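Long-range contacts in epsin 1 (Danio rerio, PDB 5LP0), which probably binds membranes rich in phosphatidylinositol 4,5-bisphosphate through its ENTH domain, bends them and helps form clathrin-coated invaginations in endocytosis: residues 14-19 and 63-68; 27-32 and 69-74; 90-95 and 117-122. All coordinates share one frame; numbering follows the deposited sequence.

Interaction 1 (14-19 and 63-68); sequences EATSND and YKAMTL
Lys64 leaves helix 59-75 with CG anti to its carbonyl carbon and then bends at chi3 (74°), which brings CE to the turn Ser17-Asp19, against Ala15 O, 3.5 Å away. The turn follows helix 8-15 of the ENTH domain's helical fold, and it is an ST turn: Ser17 OG accepts from the backbone N of Asp19 at 3.1 Å. The ammonium group is held mainly by backbone oxygens. Lys64 NZ donates to Asp19 O at 2.8 Å, tilted 17° from the carbonyl plane, and to Ser17 O at 2.9 Å, where it sits 49° above that plane; Trp21 O further along is another acceptor. A weak bond reaches Ser17 OG, and a water bridges NZ to Glu14 O. These oxygens, more than the three N-H bonds can serve at full strength, would probably stabilise the charged amine in this buried place.

Beside the lysine, the rest of the contact is apolar. Thr16 steps out of helical geometry where the two segments' backbones come nearest, opposite Lys64, and its CG2 lies 3.6 Å from Ala65 CA. Thr16 OG1 bonds to Val12 O and to Arg51, which, like Asn18 in the same turn, probably binds the phosphoinositide. Leu68 finishes the packing, its CD2 4.0 Å from Thr16 CG2 and 4.2 Å from Ala15 CB.

Interaction 2 (27-32 and 69-74); sequences LMSEIA and MEYLIK
Met28 and Tyr71 carry the aromatic part of this contact. Tyr71 CG stands anti to the backbone N (chi1 -176°), and the ring beyond it lies against helix 25-34. Met28 CB settles over one face, 3.8 Å from the centroid and only 16° off the ring normal: a CH-pi contact displaced toward the rim. The sulfur adds a Met-aromatic contact of oblique geometry, SD being 4.6 Å from the same centroid, and the bend at chi3 of Met28 leaves CE near Tyr71 CD1.

Backbone meets the ring as well. Met28 O lies 3.3 Å from Tyr71 CE2, and farther out the phenol oxygen OH rests against Ser29, 3.5 Å from both its CA and CB. An alanine in place of Tyr71 would probably open a gap beside Met28 and Ser29, leaving the thioether without its aromatic partner and freer to turn.

The short helical segments run at 50° to one another, their axes 9.6 Å apart, one of the oblique helix packings from which the all-helical ENTH domain is built; helix 59-75 also packs against helices 38-51 and 78-86.

Apolar packing makes up the rest. Leu72 CD2 reaches Ala32 N and CA and also lies 3.8 Å from Ile31 CG2. Ala32 CB touches both partners, at the edge of the Tyr71 ring near its plane and 4.0 Å from Leu72 CD2. Val80 of helix 78-86 also touches Leu72, and Lys11 and Ile44 touch Ile31.

Interaction 3 (90-95 and 117-122); sequences AVQTLK and QLVTLL
Val91 points from its CB toward helix 108-122, and its two methyls divide the work. CG1, anti to the backbone N (chi1 -175°), makes the closer contacts: it lies 3.7 Å from Val119 CG2 and 3.9 Å from Leu118 CD2. The branch CG2 makes a longer contact, 4.4 Å from Leu122 CD1. Val91 and Val119 lie alongside one another, pointing oppositely, whereas Leu118 crosses Val91 at about a right angle.

One methyl of helix 108-122 serves three neighbours. Val119 CG2 takes Val91 CG1, then the aliphatic CG of Gln92 at 3.9 Å, and at the outer margin CD of Lys95 at 4.2 Å. Both of these longer chains cross Val119 at about a right angle, laying methylene groups over it.

In the ENTH fold this joins the short helix 89-92, and the 3-10 turn that follows it, to the last part of helix 108-122. The packing continues on other sides: Trp49 of helix 38-51 touches Val91, and Ile73 of helix 59-75 lies against Leu118 and Leu122.

Every contact between the two segments is carbon on carbon, from the methyls and the Gln92 methylene to the Lys95 methylene at the margin, which implies that the fit rests on shape and the exclusion of water rather than on directed bonds.

How the interactions relate
Helix 59-75 ties the set together: it supplies one side of interactions 1 and 2, and its residues also touch interaction 3. Interactions 1 and 2 have centres about 11 Å apart and meet directly, Leu68 CD1 lying 3.7 Å from Met28 CG and Ala15 CB 3.9 Å from Ile31 CD1. Interaction 3 is on the other side of the chain's centre from interaction 2, centres about 17 Å apart, bridged by Ile73 CD1, 3.7 Å from Leu118 CD1. Met66 SD similarly reaches Leu94 CD1. The probable phosphoinositide site belongs with interaction 1, which holds Asn18; Arg51 is about 3 Å from Thr16, about 10 Å from Ile31 and about 12 Å from Leu118, side chain to side chain.

Interaction 1 (14-19 and 63-68)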
loop_
_atom_site.group_PDB
_atom_site.type_symbol
_atom_site.label_atom_id
_atom_site.label_comp_id
_atom_site.label_asym_id
_atom_site.label_seq_id
_atom_site.Cartn_x
_atom_site.Cartn_y
_atom_site.Cartn_z
ATOM N N GLU A 14 5.620 10.023 0.894
ATOM C CA GLU A 14 6.745 9.785 1.772
ATOM C C GLU A 14 6.861 8.301 2.100
ATOM O O GLU A 14 7.944 7.751 2.103
ATOM C CB GLU A 14 6.570 10.587 3.059
ATOM C CG GLU A 14 7.646 10.300 4.078
ATOM C CD GLU A 14 9.000 10.803 3.641
ATOM O OE1 GLU A 14 9.046 11.865 2.975
ATOM O OE2 GLU A 14 10.017 10.127 3.944
ATOM N N ALA A 15 5.721 7.667 2.370
ATOM C CA ALA A 15 5.675 6.268 2.747
ATOM C C ALA A 15 6.067 5.352 1.593
ATOM O O ALA A 15 6.400 4.194 1.809
ATOM C CB ALA A 15 4.272 5.893 3.258
ATOM N N THR A 16 5.916 5.830 0.367
ATOM C CA THR A 16 6.169 4.994 -0.802
ATOM C C THR A 16 7.331 5.467 -1.689
ATOM O O THR A 16 7.413 5.131 -2.880
ATOM C CB THR A 16 4.885 4.878 -1.623
ATOM O OG1 THR A 16 4.455 6.181 -2.062
ATOM C CG2 THR A 16 3.766 4.210 -0.798
ATOM N N SER A 17 8.245 6.227 -1.110
ATOM C CA SER A 17 9.371 6.773 -1.859
ATOM C C SER A 17 10.361 5.698 -2.313
ATOM O O SER A 17 10.295 4.534 -1.896
ATOM C CB SER A 17 10.137 7.766 -0.979
ATOM O OG SER A 17 10.950 7.047 -0.068
ATOM N N ASN A 18 11.306 6.094 -3.146
ATOM C CA ASN A 18 12.340 5.162 -3.574
ATOM C C ASN A 18 13.432 4.902 -2.523
ATOM O O ASN A 18 14.324 4.099 -2.778
ATOM C CB ASN A 18 12.989 5.646 -4.876
ATOM C CG ASN A 18 12.152 5.340 -6.110
ATOM O OD1 ASN A 18 11.486 4.302 -6.201
ATOM N ND2 ASN A 18 12.192 6.246 -7.082
ATOM N N ASP A 19 13.361 5.561 -1.368
ATOM C CA ASP A 19 14.342 5.339 -0.295
ATOM C C ASP A 19 14.338 3.869 0.135
ATOM O O ASP A 19 13.260 3.284 0.293
ATOM C CB ASP A 19 14.022 6.205 0.932
ATOM C CG ASP A 19 14.198 7.677 0.670
ATOM O OD1 ASP A 19 15.039 8.007 -0.182
ATOM O OD2 ASP A 19 13.506 8.498 1.319
ATOM N N TYR A 63 6.612 -1.613 -4.767
ATOM C CA TYR A 63 6.826 -2.512 -3.635
ATOM C C TYR A 63 6.337 -1.882 -2.321
ATOM O O TYR A 63 5.544 -2.484 -1.585
ATOM C CB TYR A 63 8.312 -2.846 -3.562
ATOM C CG TYR A 63 8.669 -3.881 -2.530
ATOM C CD1 TYR A 63 8.434 -5.228 -2.755
ATOM C CD2 TYR A 63 9.253 -3.508 -1.324
ATOM C CE1 TYR A 63 8.777 -6.180 -1.817
ATOM C CE2 TYR A 63 9.590 -4.449 -0.382
ATOM C CZ TYR A 63 9.349 -5.784 -0.633
ATOM O OH TYR A 63 9.699 -6.722 0.314
ATOM N N LYS A 64 6.773 -0.648 -2.043
ATOM C CA LYS A 64 6.387 0.041 -0.806
ATOM C C LYS A 64 4.892 0.415 -0.769
ATOM O O LYS A 64 4.265 0.388 0.298
ATOM C CB LYS A 64 7.291 1.255 -0.567
ATOM C CG LYS A 64 8.722 0.837 -0.202
ATOM C CD LYS A 64 9.754 1.970 -0.216
ATOM C CE LYS A 64 9.578 2.880 0.989
ATOM N NZ LYS A 64 10.579 3.986 0.942
ATOM N N ALA A 65 4.315 0.726 -1.920
ATOM C CA ALA A 65 2.872 0.967 -1.987
ATOM C C ALA A 65 2.115 -0.296 -1.636
ATOM O O ALA A 65 1.045 -0.209 -1.015
ATOM C CB ALA A 65 2.457 1.492 -3.361
ATOM N N MET A 66 2.669 -1.476 -1.930
ATOM C CA MET A 66 1.950 -2.710 -1.582
ATOM C C MET A 66 2.084 -2.940 -0.075
ATOM O O MET A 66 1.125 -3.372 0.574
ATOM C CB MET A 66 2.465 -3.937 -2.335
ATOM C CG MET A 66 1.952 -4.034 -3.756
ATOM S SD MET A 66 2.312 -5.624 -4.523
ATOM C CE MET A 66 4.063 -5.359 -4.782
ATOM N N THR A 67 3.242 -2.626 0.504
ATOM C CA THR A 67 3.403 -2.715 1.953
ATOM C C THR A 67 2.421 -1.775 2.641
ATOM O O THR A 67 1.734 -2.161 3.581
ATOM C CB THR A 67 4.810 -2.388 2.343
ATOM O OG1 THR A 67 5.667 -3.360 1.731
ATOM C CG2 THR A 67 4.978 -2.435 3.863
ATOM N N LEU A 68 2.306 -0.553 2.132
ATOM C CA LEU A 68 1.362 0.397 2.698
ATOM C C LEU A 68 -0.077 -0.087 2.498
ATOM O O LEU A 68 -0.880 -0.066 3.439
ATOM C CB LEU A 68 1.576 1.775 2.091
ATOM C CG LEU A 68 0.539 2.810 2.523
ATOM C CD1 LEU A 68 0.614 3.049 4.032
ATOM C CD2 LEU A 68 0.751 4.108 1.778
HETATM O O HOH W 1 9.555 5.709 2.965
#

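Interaction 2 (27-32 and 69-74)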
loop_
_atom_site.group_PDB
_atom_site.type_symbol
_atom_site.label_atom_id
_atom_site.label_comp_id
_atom_site.label_asym_id
_atom_site.label_seq_id
_atom_site.Cartn_x
_atom_site.Cartn_y
_atom_site.Cartn_z
ATOM N N LEU A 27 4.238 6.367 10.523
ATOM C CA LEU A 27 3.667 7.099 9.402
ATOM C C LEU A 27 2.502 6.290 8.864
ATOM O O LEU A 27 1.422 6.833 8.578
ATOM C CB LEU A 27 4.711 7.338 8.318
ATOM C CG LEU A 27 4.239 8.064 7.056
ATOM C CD1 LEU A 27 3.522 9.358 7.382
ATOM C CD2 LEU A 27 5.431 8.341 6.126
ATOM N N MET A 28 2.698 4.979 8.755
ATOM C CA MET A 28 1.643 4.137 8.235
ATOM C C MET A 28 0.439 4.226 9.175
ATOM O O MET A 28 -0.691 4.255 8.717
ATOM C CB MET A 28 2.090 2.681 8.001
ATOM C CG MET A 28 3.016 2.476 6.733
ATOM S SD MET A 28 3.228 0.744 6.210
ATOM C CE MET A 28 4.137 0.141 7.617
ATOM N N SER A 29 0.668 4.303 10.487
ATOM C CA SER A 29 -0.445 4.408 11.421
ATOM C C SER A 29 -1.212 5.713 11.221
ATOM O O SER A 29 -2.430 5.730 11.281
ATOM C CB SER A 29 0.053 4.301 12.860
ATOM O OG SER A 29 -1.032 4.374 13.768
ATOM N N GLU A 30 -0.494 6.803 10.994
ATOM C CA GLU A 30 -1.143 8.076 10.698
ATOM C C GLU A 30 -2.053 7.978 9.458
ATOM O O GLU A 30 -3.183 8.463 9.454
ATOM C CB GLU A 30 -0.103 9.180 10.504
ATOM C CG GLU A 30 0.681 9.516 11.754
ATOM C CD GLU A 30 1.903 10.381 11.477
ATOM O OE1 GLU A 30 1.911 11.107 10.461
ATOM O OE2 GLU A 30 2.861 10.330 12.278
ATOM N N ILE A 31 -1.534 7.359 8.399
ATOM C CA ILE A 31 -2.287 7.189 7.159
ATOM C C ILE A 31 -3.527 6.311 7.435
ATOM O O ILE A 31 -4.624 6.624 6.973
ATOM C CB ILE A 31 -1.404 6.624 6.030
ATOM C CG1 ILE A 31 -0.236 7.592 5.738
ATOM C CG2 ILE A 31 -2.222 6.413 4.765
ATOM C CD1 ILE A 31 0.850 7.001 4.876
ATOM N N ALA A 32 -3.373 5.259 8.248
ATOM C CA ALA A 32 -4.495 4.400 8.578
ATOM C C ALA A 32 -5.592 5.197 9.291
ATOM O O ALA A 32 -6.757 5.053 8.952
ATOM C CB ALA A 32 -4.054 3.235 9.450
ATOM N N MET A 69 -0.428 -0.531 1.302
ATOM C CA MET A 69 -1.784 -0.975 1.057
ATOM C C MET A 69 -2.128 -2.137 1.980
ATOM O O MET A 69 -3.223 -2.154 2.556
ATOM C CB MET A 69 -2.005 -1.365 -0.403
ATOM C CG MET A 69 -3.493 -1.524 -0.729
ATOM S SD MET A 69 -4.417 0.059 -0.662
ATOM C CE MET A 69 -4.450 0.488 -2.396
ATOM N N GLU A 70 -1.226 -3.093 2.160
ATOM C CA GLU A 70 -1.480 -4.189 3.072
ATOM C C GLU A 70 -1.764 -3.678 4.485
ATOM O O GLU A 70 -2.718 -4.110 5.155
ATOM C CB GLU A 70 -0.287 -5.130 3.097
ATOM C CG GLU A 70 -0.480 -6.286 4.067
ATOM C CD GLU A 70 0.689 -7.233 4.075
ATOM O OE1 GLU A 70 1.780 -6.872 3.578
ATOM O OE2 GLU A 70 0.514 -8.360 4.576
ATOM N N TYR A 71 -0.928 -2.768 4.953
ATOM C CA TYR A 71 -1.111 -2.193 6.281
ATOM C C TYR A 71 -2.477 -1.503 6.398
ATOM O O TYR A 71 -3.169 -1.633 7.408
ATOM C CB TYR A 71 0.007 -1.198 6.572
ATOM C CG TYR A 71 -0.053 -0.617 7.969
ATOM C CD1 TYR A 71 0.641 -1.201 8.997
ATOM C CD2 TYR A 71 -0.805 0.513 8.247
ATOM C CE1 TYR A 71 0.617 -0.672 10.262
ATOM C CE2 TYR A 71 -0.862 1.039 9.528
ATOM C CZ TYR A 71 -0.156 0.432 10.532
ATOM O OH TYR A 71 -0.189 0.937 11.806
ATOM N N LEU A 72 -2.890 -0.764 5.372
ATOM C CA LEU A 72 -4.173 -0.061 5.405
ATOM C C LEU A 72 -5.366 -1.009 5.305
ATOM O O LEU A 72 -6.411 -0.794 5.927
ATOM C CB LEU A 72 -4.207 0.949 4.265
ATOM C CG LEU A 72 -3.175 2.072 4.286
ATOM C CD1 LEU A 72 -3.387 2.999 3.078
ATOM C CD2 LEU A 72 -3.213 2.875 5.594
ATOM N N ILE A 73 -5.231 -2.069 4.529
ATOM C CA ILE A 73 -6.252 -3.108 4.454
ATOM C C ILE A 73 -6.502 -3.703 5.842
ATOM O O ILE A 73 -7.662 -3.905 6.235
ATOM C CB ILE A 73 -5.813 -4.229 3.483
ATOM C CG1 ILE A 73 -5.970 -3.772 2.027
ATOM C CG2 ILE A 73 -6.579 -5.523 3.733
ATOM C CD1 ILE A 73 -5.107 -4.573 1.035
ATOM N N LYS A 74 -5.435 -3.945 6.589
ATOM C CA LYS A 74 -5.533 -4.624 7.886
ATOM C C LYS A 74 -5.816 -3.676 9.049
ATOM O O LYS A 74 -6.402 -4.082 10.052
ATOM C CB LYS A 74 -4.239 -5.376 8.170
ATOM C CG LYS A 74 -3.961 -6.535 7.234
ATOM C CD LYS A 74 -2.637 -7.183 7.568
ATOM C CE LYS A 74 -2.374 -8.322 6.624
ATOM N NZ LYS A 74 -1.098 -9.033 6.956
#

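Interaction 3 (90-95 and 117-122)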
loop_
_atom_site.group_PDB
_atom_site.type_symbol
_atom_site.label_atom_id
_atom_site.label_comp_id
_atom_site.label_asym_id
_atom_site.label_seq_id
_atom_site.Cartn_x
_atom_site.Cartn_y
_atom_site.Cartn_z
ATOM N N ALA A 90 -5.578 -4.240 -10.516
ATOM C CA ALA A 90 -4.434 -3.366 -10.287
ATOM C C ALA A 90 -3.406 -3.992 -9.344
ATOM O O ALA A 90 -2.241 -3.625 -9.362
ATOM C CB ALA A 90 -4.892 -2.021 -9.739
ATOM N N VAL A 91 -3.834 -4.957 -8.530
ATOM C CA VAL A 91 -2.880 -5.735 -7.738
ATOM C C VAL A 91 -2.418 -6.994 -8.512
ATOM O O VAL A 91 -1.230 -7.295 -8.574
ATOM C CB VAL A 91 -3.472 -6.132 -6.381
ATOM C CG1 VAL A 91 -2.410 -6.831 -5.518
ATOM C CG2 VAL A 91 -4.025 -4.916 -5.673
ATOM N N GLN A 92 -3.355 -7.696 -9.137
ATOM C CA GLN A 92 -3.035 -8.921 -9.883
ATOM C C GLN A 92 -1.994 -8.686 -10.973
ATOM O O GLN A 92 -1.133 -9.518 -11.196
ATOM C CB GLN A 92 -4.306 -9.513 -10.504
ATOM C CG GLN A 92 -5.216 -10.136 -9.494
ATOM C CD GLN A 92 -6.528 -10.588 -10.090
ATOM O OE1 GLN A 92 -6.907 -10.159 -11.178
ATOM N NE2 GLN A 92 -7.228 -11.467 -9.378
ATOM N N THR A 93 -2.052 -7.533 -11.634
ATOM C CA THR A 93 -1.135 -7.255 -12.722
ATOM C C THR A 93 0.301 -7.259 -12.219
ATOM O O THR A 93 1.221 -7.524 -12.990
ATOM C CB THR A 93 -1.473 -5.933 -13.404
ATOM O OG1 THR A 93 -0.686 -5.796 -14.571
ATOM C CG2 THR A 93 -1.238 -4.702 -12.506
ATOM N N LEU A 94 0.483 -6.970 -10.936
ATOM C CA LEU A 94 1.818 -6.854 -10.369
ATOM C C LEU A 94 2.525 -8.201 -10.194
ATOM O O LEU A 94 3.739 -8.245 -9.985
ATOM C CB LEU A 94 1.773 -6.102 -9.049
ATOM C CG LEU A 94 1.194 -4.683 -9.173
ATOM C CD1 LEU A 94 1.114 -4.007 -7.786
ATOM C CD2 LEU A 94 1.981 -3.826 -10.149
ATOM N N LYS A 95 1.771 -9.293 -10.295
ATOM C CA LYS A 95 2.362 -10.633 -10.304
ATOM C C LYS A 95 3.169 -10.832 -11.586
ATOM O O LYS A 95 3.947 -11.761 -11.665
ATOM C CB LYS A 95 1.276 -11.703 -10.166
ATOM C CG LYS A 95 0.544 -11.632 -8.810
ATOM C CD LYS A 95 -0.659 -12.557 -8.693
ATOM C CE LYS A 95 -0.244 -13.997 -8.815
ATOM N NZ LYS A 95 -1.420 -14.889 -8.653
ATOM N N GLN A 117 1.015 -12.586 -2.624
ATOM C CA GLN A 117 0.498 -12.693 -1.259
ATOM C C GLN A 117 -0.647 -11.729 -0.972
ATOM O O GLN A 117 -1.586 -12.069 -0.239
ATOM C CB GLN A 117 1.622 -12.527 -0.228
ATOM C CG GLN A 117 2.774 -13.501 -0.433
ATOM C CD GLN A 117 2.388 -14.958 -0.321
ATOM O OE1 GLN A 117 1.350 -15.317 0.236
ATOM N NE2 GLN A 117 3.268 -15.814 -0.786
ATOM N N LEU A 118 -0.579 -10.530 -1.537
ATOM C CA LEU A 118 -1.615 -9.552 -1.290
ATOM C C LEU A 118 -2.906 -9.970 -1.977
ATOM O O LEU A 118 -3.984 -9.772 -1.444
ATOM C CB LEU A 118 -1.144 -8.159 -1.737
ATOM C CG LEU A 118 -2.059 -6.952 -1.550
ATOM C CD1 LEU A 118 -2.498 -6.887 -0.113
ATOM C CD2 LEU A 118 -1.359 -5.660 -1.951
ATOM N N VAL A 119 -2.805 -10.594 -3.146
ATOM C CA VAL A 119 -3.981 -11.045 -3.859
ATOM C C VAL A 119 -4.662 -12.177 -3.077
ATOM O O VAL A 119 -5.885 -12.163 -2.922
ATOM C CB VAL A 119 -3.631 -11.544 -5.279
ATOM C CG1 VAL A 119 -4.819 -12.272 -5.892
ATOM C CG2 VAL A 119 -3.215 -10.374 -6.179
ATOM N N THR A 120 -3.896 -13.154 -2.571
ATOM C CA THR A 120 -4.534 -14.245 -1.806
ATOM C C THR A 120 -5.221 -13.725 -0.538
ATOM O O THR A 120 -6.318 -14.183 -0.184
ATOM C CB THR A 120 -3.588 -15.418 -1.461
ATOM O OG1 THR A 120 -2.626 -15.007 -0.499
ATOM C CG2 THR A 120 -2.887 -15.939 -2.692
ATOM N N LEU A 121 -4.600 -12.755 0.127
ATOM C CA LEU A 121 -5.232 -12.126 1.282
ATOM C C LEU A 121 -6.559 -11.459 0.911
ATOM O O LEU A 121 -7.576 -11.670 1.573
ATOM C CB LEU A 121 -4.308 -11.083 1.873
ATOM C CG LEU A 121 -4.957 -10.207 2.943
ATOM C CD1 LEU A 121 -5.461 -11.043 4.122
ATOM C CD2 LEU A 121 -3.936 -9.206 3.365
ATOM N N LEU A 122 -6.548 -10.629 -0.132
ATOM C CA LEU A 122 -7.735 -9.869 -0.518
ATOM C C LEU A 122 -8.911 -10.765 -0.928
ATOM O O LEU A 122 -10.070 -10.399 -0.737
ATOM C CB LEU A 122 -7.409 -8.880 -1.643
ATOM C CG LEU A 122 -6.700 -7.611 -1.174
ATOM C CD1 LEU A 122 -6.107 -6.857 -2.340
ATOM C CD2 LEU A 122 -7.689 -6.749 -0.393
#